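Glutathione S-transferase family protein (Populus trichocarpa, PDB 5F06) probably transfers glutathione onto electrophilic compounds as a Phi-class glutathione transferase, a dimeric enzyme that binds glutathione in each subunit's thioredoxin-like domain. Local coordinates at residues V32-G37 / G51-L56; L2-A7 / S14-C19; T100-H105 / D145-K150; K155-D160 / L164-H169; I111-F116 / D134-K139. All blocks are in the same frame, centred on the assembly; numbering follows the deposited sequence. Where two conformers were deposited one is given.

Contact 1 (V32-G37 / G51-L56); sequences VDLFAG and GQIPAL. With GSH (glutathione), chain C.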
# COMPACT_ATOMS: atom_id res chain seq x y z
N VAL A 32 -17.20 -5.03 -16.44
CA VAL A 32 -17.84 -3.88 -15.82
C VAL A 32 -17.76 -2.72 -16.80
O VAL A 32 -16.68 -2.34 -17.25
CB VAL A 32 -17.17 -3.51 -14.48
CG1 VAL A 32 -17.86 -2.31 -13.85
CG2 VAL A 32 -17.18 -4.69 -13.53
N ASP A 33 -18.92 -2.16 -17.11
CA ASP A 33 -19.05 -1.13 -18.14
C ASP A 33 -18.73 0.25 -17.57
O ASP A 33 -19.63 0.98 -17.13
CB ASP A 33 -20.47 -1.16 -18.72
CG ASP A 33 -20.60 -0.36 -20.01
OD1 ASP A 33 -19.72 0.48 -20.29
OD2 ASP A 33 -21.60 -0.57 -20.72
N LEU A 34 -17.45 0.62 -17.59
CA LEU A 34 -17.02 1.93 -17.09
C LEU A 34 -17.58 3.06 -17.94
O LEU A 34 -17.99 4.09 -17.41
CB LEU A 34 -15.48 2.02 -17.06
CG LEU A 34 -14.71 1.07 -16.14
CD1 LEU A 34 -13.25 1.51 -16.03
CD2 LEU A 34 -15.34 0.96 -14.76
N PHE A 35 -17.60 2.87 -19.26
CA PHE A 35 -18.16 3.83 -20.20
C PHE A 35 -19.59 4.24 -19.83
O PHE A 35 -19.95 5.41 -19.95
CB PHE A 35 -18.12 3.24 -21.62
CG PHE A 35 -18.83 4.07 -22.66
CD1 PHE A 35 -18.24 5.21 -23.17
CD2 PHE A 35 -20.07 3.69 -23.14
CE1 PHE A 35 -18.89 5.97 -24.14
CE2 PHE A 35 -20.72 4.44 -24.10
CZ PHE A 35 -20.13 5.58 -24.60
N ALA A 36 -20.38 3.27 -19.39
CA ALA A 36 -21.77 3.51 -19.02
C ALA A 36 -21.92 3.88 -17.54
O ALA A 36 -23.02 4.17 -17.08
CB ALA A 36 -22.62 2.29 -19.33
N GLY A 37 -20.81 3.85 -16.81
CA GLY A 37 -20.81 4.21 -15.40
C GLY A 37 -21.34 3.12 -14.47
O GLY A 37 -21.88 3.43 -13.40
N GLY A 51 -16.29 2.47 -5.61
CA GLY A 51 -16.76 2.56 -6.98
C GLY A 51 -15.66 2.50 -8.03
O GLY A 51 -15.70 3.22 -9.02
N GLN A 52 -14.69 1.62 -7.80
CA GLN A 52 -13.64 1.38 -8.79
C GLN A 52 -13.39 -0.11 -8.96
O GLN A 52 -13.66 -0.92 -8.06
CB GLN A 52 -12.35 2.09 -8.38
CG GLN A 52 -12.40 3.59 -8.56
CD GLN A 52 -11.03 4.23 -8.51
OE1 GLN A 52 -10.27 4.04 -7.56
NE2 GLN A 52 -10.70 4.98 -9.56
N ILE A 53 -12.89 -0.47 -10.13
CA ILE A 53 -12.60 -1.86 -10.45
C ILE A 53 -11.14 -2.15 -10.11
O ILE A 53 -10.30 -1.25 -10.17
CB ILE A 53 -12.89 -2.18 -11.94
CG1 ILE A 53 -12.12 -1.24 -12.88
CG2 ILE A 53 -14.38 -2.09 -12.20
CD1 ILE A 53 -12.18 -1.66 -14.35
N PRO A 54 -10.81 -3.41 -9.78
CA PRO A 54 -11.69 -4.58 -9.82
C PRO A 54 -12.32 -4.94 -8.49
O PRO A 54 -11.96 -4.38 -7.45
CB PRO A 54 -10.73 -5.68 -10.26
CG PRO A 54 -9.47 -5.33 -9.56
CD PRO A 54 -9.42 -3.81 -9.54
N ALA A 55 -13.26 -5.88 -8.54
CA ALA A 55 -13.75 -6.57 -7.37
C ALA A 55 -13.69 -8.06 -7.63
O ALA A 55 -13.65 -8.50 -8.78
CB ALA A 55 -15.16 -6.14 -7.04
N LEU A 56 -13.68 -8.84 -6.55
CA LEU A 56 -13.68 -10.30 -6.64
C LEU A 56 -14.82 -10.88 -5.81
O LEU A 56 -14.98 -10.54 -4.64
CB LEU A 56 -12.35 -10.87 -6.15
CG LEU A 56 -12.20 -12.39 -6.27
CD1 LEU A 56 -11.86 -12.79 -7.69
CD2 LEU A 56 -11.14 -12.91 -5.32
N1 GSH C . -6.35 1.16 -5.35
CA1 GSH C . -7.26 0.64 -6.31
C1 GSH C . -6.83 -0.76 -6.71
O11 GSH C . -5.61 -1.04 -6.80
O12 GSH C . -7.69 -1.64 -6.97
CB1 GSH C . -7.31 1.54 -7.53
CG1 GSH C . -8.48 1.12 -8.41
CD1 GSH C . -8.55 1.94 -9.69
OE1 GSH C . -7.83 2.91 -9.85
N2 GSH C . -9.47 1.54 -10.70
CA2 GSH C . -9.60 2.25 -11.94
C2 GSH C . -11.06 2.64 -12.14
O2 GSH C . -11.94 1.95 -11.68
CB2 GSH C . -9.20 1.35 -13.08
SG2 GSH C . -7.44 1.09 -13.13
N3 GSH C . -11.40 3.83 -12.89
CA3 GSH C . -12.79 4.18 -13.10
C3 GSH C . -13.14 5.46 -12.34
O31 GSH C . -14.12 6.16 -12.72
O32 GSH C . -12.47 5.81 -11.34

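Contact 2 (L2-A7 / S14-C19); sequences LKLYGA and SRVLTC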
# COMPACT_ATOMS: atom_id res chain seq x y z
N LEU A 2 -13.81 -18.28 -8.98
CA LEU A 2 -13.21 -16.96 -8.80
C LEU A 2 -13.76 -16.03 -9.86
O LEU A 2 -13.38 -16.14 -11.03
CB LEU A 2 -11.69 -17.03 -8.89
CG LEU A 2 -10.96 -17.76 -7.77
CD1 LEU A 2 -9.52 -18.02 -8.17
CD2 LEU A 2 -11.02 -16.95 -6.48
N LYS A 3 -14.65 -15.14 -9.46
CA LYS A 3 -15.28 -14.21 -10.39
C LYS A 3 -14.70 -12.81 -10.21
O LYS A 3 -14.90 -12.17 -9.18
CB LYS A 3 -16.79 -14.20 -10.19
CG LYS A 3 -17.43 -15.55 -10.48
CD LYS A 3 -18.87 -15.62 -10.00
CE LYS A 3 -19.70 -14.47 -10.53
NZ LYS A 3 -19.68 -14.39 -12.01
N LEU A 4 -13.99 -12.36 -11.24
CA LEU A 4 -13.31 -11.07 -11.23
C LEU A 4 -14.10 -10.06 -12.04
O LEU A 4 -14.34 -10.26 -13.23
CB LEU A 4 -11.90 -11.22 -11.80
CG LEU A 4 -11.00 -9.98 -11.84
CD1 LEU A 4 -10.73 -9.48 -10.43
CD2 LEU A 4 -9.70 -10.30 -12.56
N TYR A 5 -14.52 -8.98 -11.38
CA TYR A 5 -15.29 -7.93 -12.03
C TYR A 5 -14.39 -6.77 -12.44
O TYR A 5 -13.80 -6.11 -11.60
CB TYR A 5 -16.40 -7.43 -11.11
CG TYR A 5 -17.42 -8.50 -10.79
CD1 TYR A 5 -17.18 -9.45 -9.80
CD2 TYR A 5 -18.62 -8.56 -11.48
CE1 TYR A 5 -18.11 -10.43 -9.51
CE2 TYR A 5 -19.56 -9.54 -11.20
CZ TYR A 5 -19.29 -10.48 -10.22
OH TYR A 5 -20.23 -11.45 -9.94
N GLY A 6 -14.28 -6.54 -13.74
CA GLY A 6 -13.41 -5.48 -14.23
C GLY A 6 -13.38 -5.40 -15.74
O GLY A 6 -14.37 -5.69 -16.40
N ALA A 7 -12.24 -5.00 -16.28
CA ALA A 7 -12.07 -4.88 -17.72
C ALA A 7 -10.63 -5.22 -18.12
O ALA A 7 -9.70 -4.79 -17.44
CB ALA A 7 -12.43 -3.48 -18.18
N SER A 14 -5.76 -5.84 -14.77
CA SER A 14 -4.64 -6.59 -15.33
C SER A 14 -3.68 -7.08 -14.25
O SER A 14 -3.06 -8.12 -14.39
CB SER A 14 -3.87 -5.74 -16.35
OG SER A 14 -4.64 -5.55 -17.53
N ARG A 15 -3.56 -6.31 -13.17
CA ARG A 15 -2.70 -6.70 -12.06
C ARG A 15 -3.17 -8.03 -11.47
O ARG A 15 -2.36 -8.90 -11.14
CB ARG A 15 -2.67 -5.61 -10.98
CG ARG A 15 -1.59 -5.83 -9.93
CD ARG A 15 -1.42 -4.64 -9.00
NE ARG A 15 -0.93 -3.45 -9.70
CZ ARG A 15 -1.66 -2.36 -9.95
NH1 ARG A 15 -2.93 -2.27 -9.56
NH2 ARG A 15 -1.11 -1.35 -10.60
N VAL A 16 -4.49 -8.19 -11.35
CA VAL A 16 -5.05 -9.44 -10.85
C VAL A 16 -4.94 -10.55 -11.91
O VAL A 16 -4.55 -11.68 -11.60
CB VAL A 16 -6.53 -9.28 -10.43
CG1 VAL A 16 -7.09 -10.59 -9.90
CG2 VAL A 16 -6.67 -8.19 -9.39
N LEU A 17 -5.27 -10.21 -13.15
CA LEU A 17 -5.27 -11.21 -14.22
C LEU A 17 -3.93 -11.92 -14.33
O LEU A 17 -3.88 -13.14 -14.45
CB LEU A 17 -5.64 -10.56 -15.55
CG LEU A 17 -7.11 -10.18 -15.71
CD1 LEU A 17 -7.31 -9.40 -16.99
CD2 LEU A 17 -7.99 -11.42 -15.71
N THR A 18 -2.83 -11.16 -14.27
CA THR A 18 -1.52 -11.78 -14.41
C THR A 18 -1.23 -12.67 -13.21
O THR A 18 -0.62 -13.74 -13.35
CB THR A 18 -0.40 -10.72 -14.58
OG1 THR A 18 0.86 -11.38 -14.78
CG2 THR A 18 -0.31 -9.81 -13.38
N CYS A 19 -1.68 -12.26 -12.02
CA CYS A 19 -1.53 -13.09 -10.83
C CYS A 19 -2.30 -14.41 -10.98
O CYS A 19 -1.76 -15.48 -10.68
CB CYS A 19 -2.01 -12.34 -9.58
SG CYS A 19 -1.88 -13.32 -8.04

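Contact 3 (T100-H105 / D145-K150); sequences TEVESH and DIYEAK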
# COMPACT_ATOMS: atom_id res chain seq x y z
N THR A 100 6.74 -5.12 -1.97
CA THR A 100 5.34 -4.85 -2.35
C THR A 100 4.91 -3.54 -1.71
O THR A 100 4.11 -2.79 -2.29
CB THR A 100 4.35 -5.97 -1.94
OG1 THR A 100 4.39 -6.20 -0.53
CG2 THR A 100 4.64 -7.26 -2.70
N GLU A 101 5.42 -3.25 -0.51
CA GLU A 101 5.10 -2.00 0.15
C GLU A 101 5.79 -0.84 -0.55
O GLU A 101 5.25 0.25 -0.62
CB GLU A 101 5.49 -2.02 1.63
CG GLU A 101 4.52 -2.81 2.49
CD GLU A 101 3.12 -2.23 2.47
OE1 GLU A 101 2.98 -0.99 2.59
OE2 GLU A 101 2.15 -3.00 2.31
N VAL A 102 6.99 -1.08 -1.07
CA VAL A 102 7.70 -0.07 -1.85
C VAL A 102 6.88 0.29 -3.09
O VAL A 102 6.76 1.46 -3.44
CB VAL A 102 9.11 -0.56 -2.26
CG1 VAL A 102 9.72 0.35 -3.34
CG2 VAL A 102 10.01 -0.62 -1.05
N GLU A 103 6.32 -0.72 -3.74
CA GLU A 103 5.49 -0.48 -4.92
C GLU A 103 4.26 0.35 -4.57
O GLU A 103 3.89 1.27 -5.31
CB GLU A 103 5.07 -1.80 -5.56
CG GLU A 103 4.38 -1.65 -6.93
CD GLU A 103 2.89 -1.40 -6.84
OE1 GLU A 103 2.25 -1.88 -5.87
OE2 GLU A 103 2.34 -0.73 -7.74
N SER A 104 3.63 0.04 -3.44
CA SER A 104 2.42 0.75 -3.03
C SER A 104 2.67 2.21 -2.65
O SER A 104 1.87 3.08 -2.99
CB SER A 104 1.77 0.03 -1.85
OG SER A 104 1.20 -1.20 -2.26
N HIS A 105 3.76 2.47 -1.93
CA HIS A 105 3.94 3.79 -1.30
C HIS A 105 5.00 4.66 -1.96
O HIS A 105 5.11 5.84 -1.64
CB HIS A 105 4.29 3.61 0.18
CG HIS A 105 3.18 3.01 0.98
ND1 HIS A 105 2.17 3.77 1.54
CD2 HIS A 105 2.90 1.72 1.28
CE1 HIS A 105 1.33 2.97 2.17
NE2 HIS A 105 1.75 1.72 2.03
N ASP A 145 16.18 5.10 -9.52
CA ASP A 145 17.61 5.13 -9.20
C ASP A 145 17.92 4.10 -8.12
O ASP A 145 18.97 3.45 -8.15
CB ASP A 145 18.04 6.53 -8.74
CG ASP A 145 18.09 7.54 -9.86
OD1 ASP A 145 18.12 7.14 -11.05
OD2 ASP A 145 18.10 8.75 -9.56
N ILE A 146 17.01 3.96 -7.16
CA ILE A 146 17.17 2.96 -6.11
C ILE A 146 16.97 1.56 -6.69
O ILE A 146 17.69 0.62 -6.33
CB ILE A 146 16.17 3.19 -4.96
CG1 ILE A 146 16.35 4.59 -4.36
CG2 ILE A 146 16.32 2.12 -3.87
CD1 ILE A 146 17.70 4.83 -3.71
N TYR A 147 15.99 1.41 -7.59
CA TYR A 147 15.74 0.13 -8.26
C TYR A 147 16.97 -0.32 -9.04
O TYR A 147 17.33 -1.50 -9.05
CB TYR A 147 14.54 0.23 -9.20
CG TYR A 147 13.18 0.14 -8.52
CD1 TYR A 147 13.01 0.53 -7.20
CD2 TYR A 147 12.08 -0.34 -9.21
CE1 TYR A 147 11.77 0.45 -6.58
CE2 TYR A 147 10.84 -0.43 -8.60
CZ TYR A 147 10.69 -0.03 -7.29
OH TYR A 147 9.45 -0.13 -6.68
N GLU A 148 17.61 0.63 -9.72
CA GLU A 148 18.78 0.34 -10.54
C GLU A 148 19.88 -0.31 -9.70
O GLU A 148 20.51 -1.27 -10.14
CB GLU A 148 19.31 1.63 -11.18
CG GLU A 148 20.55 1.44 -12.05
CD GLU A 148 20.30 0.62 -13.29
OE1 GLU A 148 19.13 0.31 -13.59
OE2 GLU A 148 21.28 0.28 -13.99
N ALA A 149 20.08 0.21 -8.50
CA ALA A 149 21.10 -0.31 -7.61
C ALA A 149 20.71 -1.67 -7.07
O ALA A 149 21.53 -2.58 -7.03
CB ALA A 149 21.35 0.67 -6.46
N LYS A 150 19.46 -1.81 -6.65
CA LYS A 150 18.96 -3.09 -6.13
C LYS A 150 19.07 -4.18 -7.20
O LYS A 150 19.55 -5.28 -6.93
CB LYS A 150 17.51 -2.95 -5.66
CG LYS A 150 16.94 -4.19 -4.96
CD LYS A 150 17.68 -4.51 -3.67
CE LYS A 150 17.07 -5.69 -2.92
NZ LYS A 150 17.17 -6.97 -3.68

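Contact 4 (K155-D160 / L164-H169); sequences KYLAGD and LADLHH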
# COMPACT_ATOMS: atom_id res chain seq x y z
N LYS A 155 18.47 -10.35 -9.18
CA LYS A 155 17.79 -10.42 -10.46
C LYS A 155 16.47 -9.65 -10.45
O LYS A 155 16.10 -9.02 -11.45
CB LYS A 155 17.52 -11.88 -10.84
CG LYS A 155 18.73 -12.63 -11.38
CD LYS A 155 18.34 -13.95 -12.03
CE LYS A 155 17.45 -13.76 -13.25
NZ LYS A 155 17.99 -12.75 -14.21
N TYR A 156 15.77 -9.72 -9.33
CA TYR A 156 14.46 -9.10 -9.18
C TYR A 156 14.48 -8.23 -7.92
O TYR A 156 15.50 -8.16 -7.24
CB TYR A 156 13.37 -10.18 -9.13
CG TYR A 156 13.40 -11.08 -10.35
CD1 TYR A 156 12.73 -10.72 -11.52
CD2 TYR A 156 14.11 -12.27 -10.35
CE1 TYR A 156 12.77 -11.53 -12.65
CE2 TYR A 156 14.16 -13.08 -11.47
CZ TYR A 156 13.49 -12.71 -12.62
OH TYR A 156 13.53 -13.51 -13.74
N LEU A 157 13.37 -7.56 -7.61
CA LEU A 157 13.37 -6.57 -6.54
C LEU A 157 13.57 -7.17 -5.14
O LEU A 157 14.28 -6.60 -4.32
CB LEU A 157 12.08 -5.76 -6.56
CG LEU A 157 11.90 -4.77 -7.72
CD1 LEU A 157 10.49 -4.19 -7.70
CD2 LEU A 157 12.94 -3.64 -7.70
N ALA A 158 12.94 -8.32 -4.87
CA ALA A 158 12.98 -8.89 -3.52
C ALA A 158 14.11 -9.89 -3.34
O ALA A 158 14.35 -10.37 -2.23
CB ALA A 158 11.65 -9.55 -3.20
N GLY A 159 14.80 -10.21 -4.43
CA GLY A 159 15.84 -11.23 -4.41
C GLY A 159 16.06 -11.82 -5.79
O GLY A 159 15.59 -11.26 -6.79
N ASP A 160 16.77 -12.94 -5.86
CA ASP A 160 17.05 -13.61 -7.13
C ASP A 160 15.91 -14.54 -7.52
O ASP A 160 16.13 -15.66 -8.00
CB ASP A 160 18.38 -14.38 -7.05
CG ASP A 160 19.58 -13.45 -7.00
OD1 ASP A 160 19.61 -12.46 -7.75
OD2 ASP A 160 20.51 -13.72 -6.20
N LEU A 164 5.65 -11.46 -6.10
CA LEU A 164 4.50 -10.57 -6.15
C LEU A 164 4.92 -9.11 -6.22
O LEU A 164 4.22 -8.28 -6.81
CB LEU A 164 3.61 -10.80 -4.93
CG LEU A 164 2.25 -10.10 -4.95
CD1 LEU A 164 1.35 -10.69 -6.03
CD2 LEU A 164 1.60 -10.20 -3.58
N ALA A 165 6.07 -8.79 -5.63
CA ALA A 165 6.62 -7.44 -5.66
C ALA A 165 6.82 -6.95 -7.09
O ALA A 165 6.37 -5.86 -7.44
CB ALA A 165 7.93 -7.38 -4.88
N ASP A 166 7.50 -7.75 -7.90
CA ASP A 166 7.72 -7.40 -9.30
C ASP A 166 6.39 -7.33 -10.05
O ASP A 166 6.14 -6.38 -10.79
CB ASP A 166 8.65 -8.40 -9.97
CG ASP A 166 9.88 -8.70 -9.15
OD1 ASP A 166 10.86 -7.93 -9.23
OD2 ASP A 166 9.85 -9.71 -8.41
N LEU A 167 5.56 -8.35 -9.85
CA LEU A 167 4.29 -8.48 -10.55
C LEU A 167 3.44 -7.22 -10.46
O LEU A 167 2.85 -6.77 -11.45
CB LEU A 167 3.51 -9.67 -10.00
CG LEU A 167 2.18 -10.00 -10.70
CD1 LEU A 167 1.92 -11.49 -10.66
CD2 LEU A 167 1.00 -9.24 -10.08
N HIS A 168 3.37 -6.63 -9.27
CA HIS A 168 2.52 -5.47 -9.06
C HIS A 168 2.92 -4.28 -9.93
O HIS A 168 2.10 -3.39 -10.15
CB HIS A 168 2.51 -5.06 -7.59
CG HIS A 168 1.67 -5.95 -6.73
ND1 HIS A 168 1.65 -5.85 -5.35
CD2 HIS A 168 0.83 -6.96 -7.05
CE1 HIS A 168 0.82 -6.76 -4.86
NE2 HIS A 168 0.31 -7.45 -5.87
N HIS A 169 4.15 -4.29 -10.44
CA HIS A 169 4.66 -3.20 -11.27
C HIS A 169 4.25 -3.29 -12.74
O HIS A 169 4.40 -2.33 -13.50
CB HIS A 169 6.19 -3.16 -11.23
CG HIS A 169 6.76 -2.76 -9.91
ND1 HIS A 169 6.84 -3.62 -8.84
CD2 HIS A 169 7.31 -1.60 -9.50
CE1 HIS A 169 7.39 -3.00 -7.82
NE2 HIS A 169 7.69 -1.77 -8.19
O HOH W 1 11.24 -10.38 -6.46

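Contact 5 (I111-F116 / D134-K139); sequences IAPIVF and DDNVEK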
# COMPACT_ATOMS: atom_id res chain seq x y z
N ILE A 111 4.15 6.75 -10.60
CA ILE A 111 3.85 6.33 -11.97
C ILE A 111 2.37 6.52 -12.33
O ILE A 111 2.04 6.79 -13.49
CB ILE A 111 4.25 4.85 -12.21
CG1 ILE A 111 4.18 4.53 -13.70
CG2 ILE A 111 3.38 3.90 -11.39
CD1 ILE A 111 4.91 3.27 -14.09
N ALA A 112 1.48 6.41 -11.34
CA ALA A 112 0.05 6.51 -11.62
C ALA A 112 -0.32 7.84 -12.29
O ALA A 112 -1.05 7.85 -13.28
CB ALA A 112 -0.76 6.29 -10.34
N PRO A 113 0.17 8.98 -11.75
CA PRO A 113 -0.21 10.25 -12.37
C PRO A 113 0.29 10.41 -13.80
O PRO A 113 -0.37 11.06 -14.61
CB PRO A 113 0.45 11.30 -11.45
CG PRO A 113 0.75 10.59 -10.19
CD PRO A 113 1.04 9.18 -10.58
N ILE A 114 1.44 9.82 -14.11
CA ILE A 114 1.97 9.88 -15.47
C ILE A 114 0.99 9.22 -16.43
O ILE A 114 0.60 9.80 -17.44
CB ILE A 114 3.35 9.19 -15.57
CG1 ILE A 114 4.35 9.87 -14.64
CG2 ILE A 114 3.85 9.20 -17.01
CD1 ILE A 114 5.69 9.15 -14.52
N VAL A 115 0.57 8.00 -16.09
CA VAL A 115 -0.31 7.23 -16.95
C VAL A 115 -1.69 7.87 -17.01
O VAL A 115 -2.34 7.86 -18.05
CB VAL A 115 -0.41 5.77 -16.47
CG1 VAL A 115 -1.50 5.01 -17.21
CG2 VAL A 115 0.93 5.07 -16.65
N PHE A 116 -2.13 8.43 -15.88
CA PHE A 116 -3.42 9.10 -15.82
C PHE A 116 -3.46 10.25 -16.83
O PHE A 116 -4.41 10.38 -17.59
CB PHE A 116 -3.70 9.64 -14.42
CG PHE A 116 -5.01 10.36 -14.31
CD1 PHE A 116 -6.17 9.68 -13.98
CD2 PHE A 116 -5.09 11.73 -14.54
CE1 PHE A 116 -7.38 10.34 -13.88
CE2 PHE A 116 -6.30 12.39 -14.45
CZ PHE A 116 -7.45 11.70 -14.12
N ASP A 134 5.91 15.89 -15.99
CA ASP A 134 7.33 16.15 -15.75
C ASP A 134 7.71 15.97 -14.29
O ASP A 134 8.74 15.37 -13.97
CB ASP A 134 7.71 17.56 -16.21
CG ASP A 134 7.63 17.73 -17.72
OD1 ASP A 134 7.42 16.72 -18.42
OD2 ASP A 134 7.79 18.87 -18.19
N ASP A 135 6.88 16.49 -13.40
CA ASP A 135 7.12 16.38 -11.96
C ASP A 135 7.22 14.92 -11.52
O ASP A 135 8.11 14.55 -10.76
CB ASP A 135 6.00 17.08 -11.19
CG ASP A 135 6.18 17.00 -9.69
OD1 ASP A 135 7.33 17.14 -9.22
OD2 ASP A 135 5.17 16.80 -8.98
N ASN A 136 6.31 14.09 -12.00
CA ASN A 136 6.26 12.70 -11.57
C ASN A 136 7.28 11.83 -12.30
O ASN A 136 7.71 10.80 -11.77
CB ASN A 136 4.85 12.15 -11.76
CG ASN A 136 3.88 12.65 -10.69
OD1 ASN A 136 3.89 12.16 -9.56
ND2 ASN A 136 3.06 13.64 -11.04
N VAL A 137 7.68 12.25 -13.50
CA VAL A 137 8.77 11.58 -14.19
C VAL A 137 10.05 11.77 -13.38
O VAL A 137 10.87 10.86 -13.26
CB VAL A 137 8.95 12.12 -15.63
CG1 VAL A 137 10.33 11.80 -16.19
CG2 VAL A 137 7.87 11.56 -16.54
N GLU A 138 10.21 12.96 -12.79
CA GLU A 138 11.34 13.24 -11.93
C GLU A 138 11.28 12.37 -10.67
O GLU A 138 12.28 11.79 -10.25
CB GLU A 138 11.38 14.72 -11.56
CG GLU A 138 12.58 15.14 -10.74
CD GLU A 138 12.66 16.64 -10.57
OE1 GLU A 138 11.88 17.19 -9.76
OE2 GLU A 138 13.49 17.28 -11.25
N LYS A 139 10.10 12.30 -10.07
CA LYS A 139 9.89 11.49 -8.87
C LYS A 139 10.12 10.01 -9.16
O LYS A 139 10.76 9.31 -8.38
CB LYS A 139 8.48 11.70 -8.32
CG LYS A 139 8.28 13.06 -7.67
CD LYS A 139 6.84 13.25 -7.20
CE LYS A 139 6.68 14.57 -6.46
NZ LYS A 139 5.25 14.86 -6.14

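Contact 1 (V32-G37 / G51-L56)
Ile53 meets Val32 through CG2 and Leu34 through CD1 while its backbone holds glutathione, so a single residue touches both the ligand and the 32-37 loop. Just before it, Gln52 turns its side chain from the 32-37 loop to the ligand: NE2 donates to O32 of the glutathione glycyl carboxylate over 2.6 Å, and OE1 is taken up by Arg106 of the second subunit. A leucine in its place would probably leave that carboxylate oxygen without this donor and the arginine of the neighbouring subunit without this acceptor. At Ile53 the backbone bonds the ligand twice, N giving to glutathione O2 at 3.0 Å and O receiving from glutathione N2 at 3.0 Å. This strand-like pairing next to a cis-proline is a hallmark of the thioredoxin fold, and here it aligns the cysteinyl part of glutathione. Ile53 CG1, standing between backbone N and carbonyl carbon (chi1 56°), passes close to that cysteinyl part and carries Ile53 CD1 on to Leu34 CD1, tip to tip at 3.7 Å. Ile53 CG2 instead slides alongside Val32, 3.9 Å from Val32 CG1. Leu34 CD1 also lies 4.0 Å from glutathione CA3, at the glycyl end. Pro54, after its cis peptide bond, brings CD to 3.8 Å from glutathione O12, and Ala55 then enters strand 55-58.

Contact 2 (L2-A7 / S14-C19)
Leu4 holds its CG opposite the backbone N (chi1 -178°) and thereby sends both methyls from strand 2-6 onto helix 11-22, where Val16, its CG1 likewise opposite N (chi1 -179°), comes to meet them. This is strand-to-helix packing within the beta-alpha-beta unit that opens the thioredoxin-like domain, with strand 28-31 following the helix. Leu4 and Val16 approach tip to tip: Val16 CG1 sits against the leucine fork, 3.8 Å from Leu4 CD1 and slightly nearer to CD2. Leu17, the next residue of the helix, joins with its side chain running obliquely to that of Leu4.

All three residues are buried, and the contact between them is purely apolar. Leu4 also touches Pro54, beside the glutathione site, while Val16 leans on Ile69 and Ile73 of helix 66-76, and Leu17 reaches Phe27 and Val207. The leucine thus packs against the helix that begins with Thr11 and Cys12 of the ligand pocket. Its CD2 is the methyl that both helix residues share, 3.7 Å from Val16 CG1 and 3.8 Å from Leu17 CD2.

Contact 3 (T100-H105 / D145-K150)
Val102 and Tyr147 come together from opposite directions, the valine methyl CG1 meeting the tyrosine at the edge of its ring and close to the ring plane. The pair joins helix 90-120 to helix 130-153, two long helices of the all-helical domain of the glutathione transferase fold. Because the CA atoms of Val102 and Tyr147 are 10.3 Å apart, it is the length of the tyrosine that spans the gap. Its CG lies anti to the carbonyl carbon (chi1 -80°), which swings the phenol toward the other helix.

Two more rings meet the phenol: that of Tyr107 nearly parallel to it, at about 10°, and that of His169 at about 65°. The hydroxyl is hydrogen-bonded to His169 NE2, which helps to fix the rotation of the ring. Next to the valine, Glu103 turns its carboxylate aside to a salt bridge with Arg67 of the glutathione pocket. Val102 CG1 ends 3.8 Å from Tyr147 CE1 and 3.4 Å from Tyr147 OH.

Contact 4 (K155-D160 / L164-H169)
Asp166 OD1 is held by two N-H groups, the backbone N of Leu157 and the indole NE1 of Trp194. Asp166 and Ser163 belong to the N-capping box at the start of helix 164-167, as in other glutathione transferases, and the same aspartate ties down the loop before the helix. Leu157 N reaches the syn lone pair of OD1 at 3.0 Å and almost straight, at 174°. The other oxygen, OD2, accepts from Ser163 N just before the helix and from a water 2.5 Å away, which in turn accepts from Ala158 N; both carboxylate oxygens of this buried group therefore have partners. An asparagine here would probably weaken this network, since its amide could offer only one oxygen as acceptor and would leave one set of N-H groups or the bridging water without a mate.

Tyr156 crosses the carboxylate at about a right angle, its CB 3.4 Å from Asp166 OD1 and its ring plane turned 74° from that of the acid. Further along, Leu157 comes up against His169, whose ring is held by ND1 donating to Ala165 O. The approach is close: Leu157 CD1 stands 3.3 Å from His169 CE1.

Contact 5 (I111-F116 / D134-K139)
Asn136 lies across Pro113 at about a right angle, and its amide rests on the proline ring: ND2 is 3.5 Å from Pro113 CB, while OD1 is 3.6 Å from Pro113 CG. Beside them Ile114 slides past the asparagine, CG1 packing on Asn136 CB at 3.7 Å. With CG1 anti to its carbonyl carbon (chi1 -60°), the isoleucine carries CD1 on to the next residue, 3.8 Å from Val137 CG2.

Behind this first shell, the Asn136 amide is oriented by ND2 bonding back to Ile132 O, one turn earlier in its own helix. Ile114 is backed by Leu140 and Leu176, and Ala181 touches both Ile114 and Val137. The helices themselves, 90-120 and 130-153, run roughly antiparallel here, their local axes 8.5 Å apart at an angle of 145°; helix 90-120 is kinked at Pro113, whose nitrogen has no N-H to give to the preceding turn. Within the helical domain the two are therefore joined by shape and dispersion, with the N-H side of the Asn136 amide used inside its own helix.

Overall arrangement
Contacts 2 and 1 come first along the chain and share the sheet of the thioredoxin-like domain: strands 2-6 and 55-58 are neighbours, and the contact centres lie 12 Å apart. The other three lie in the helical part that follows, contact 4 pairing a loop with helix 164-167. Contacts 3 and 5 both join helices 90-120 and 130-153. Their centres are 15 Å apart, and contact 5 falls within the chain interval that contact 3 spans. Contact 4 touches contact 3, their centres 9 Å apart. Contacts 1 and 3 lie on opposite sides of the chain's centre, about 29 Å between centres. One place where the halves meet is between contacts 2 and 4, where Arg15 NE bonds to His168 O and Leu167 packs on Thr18.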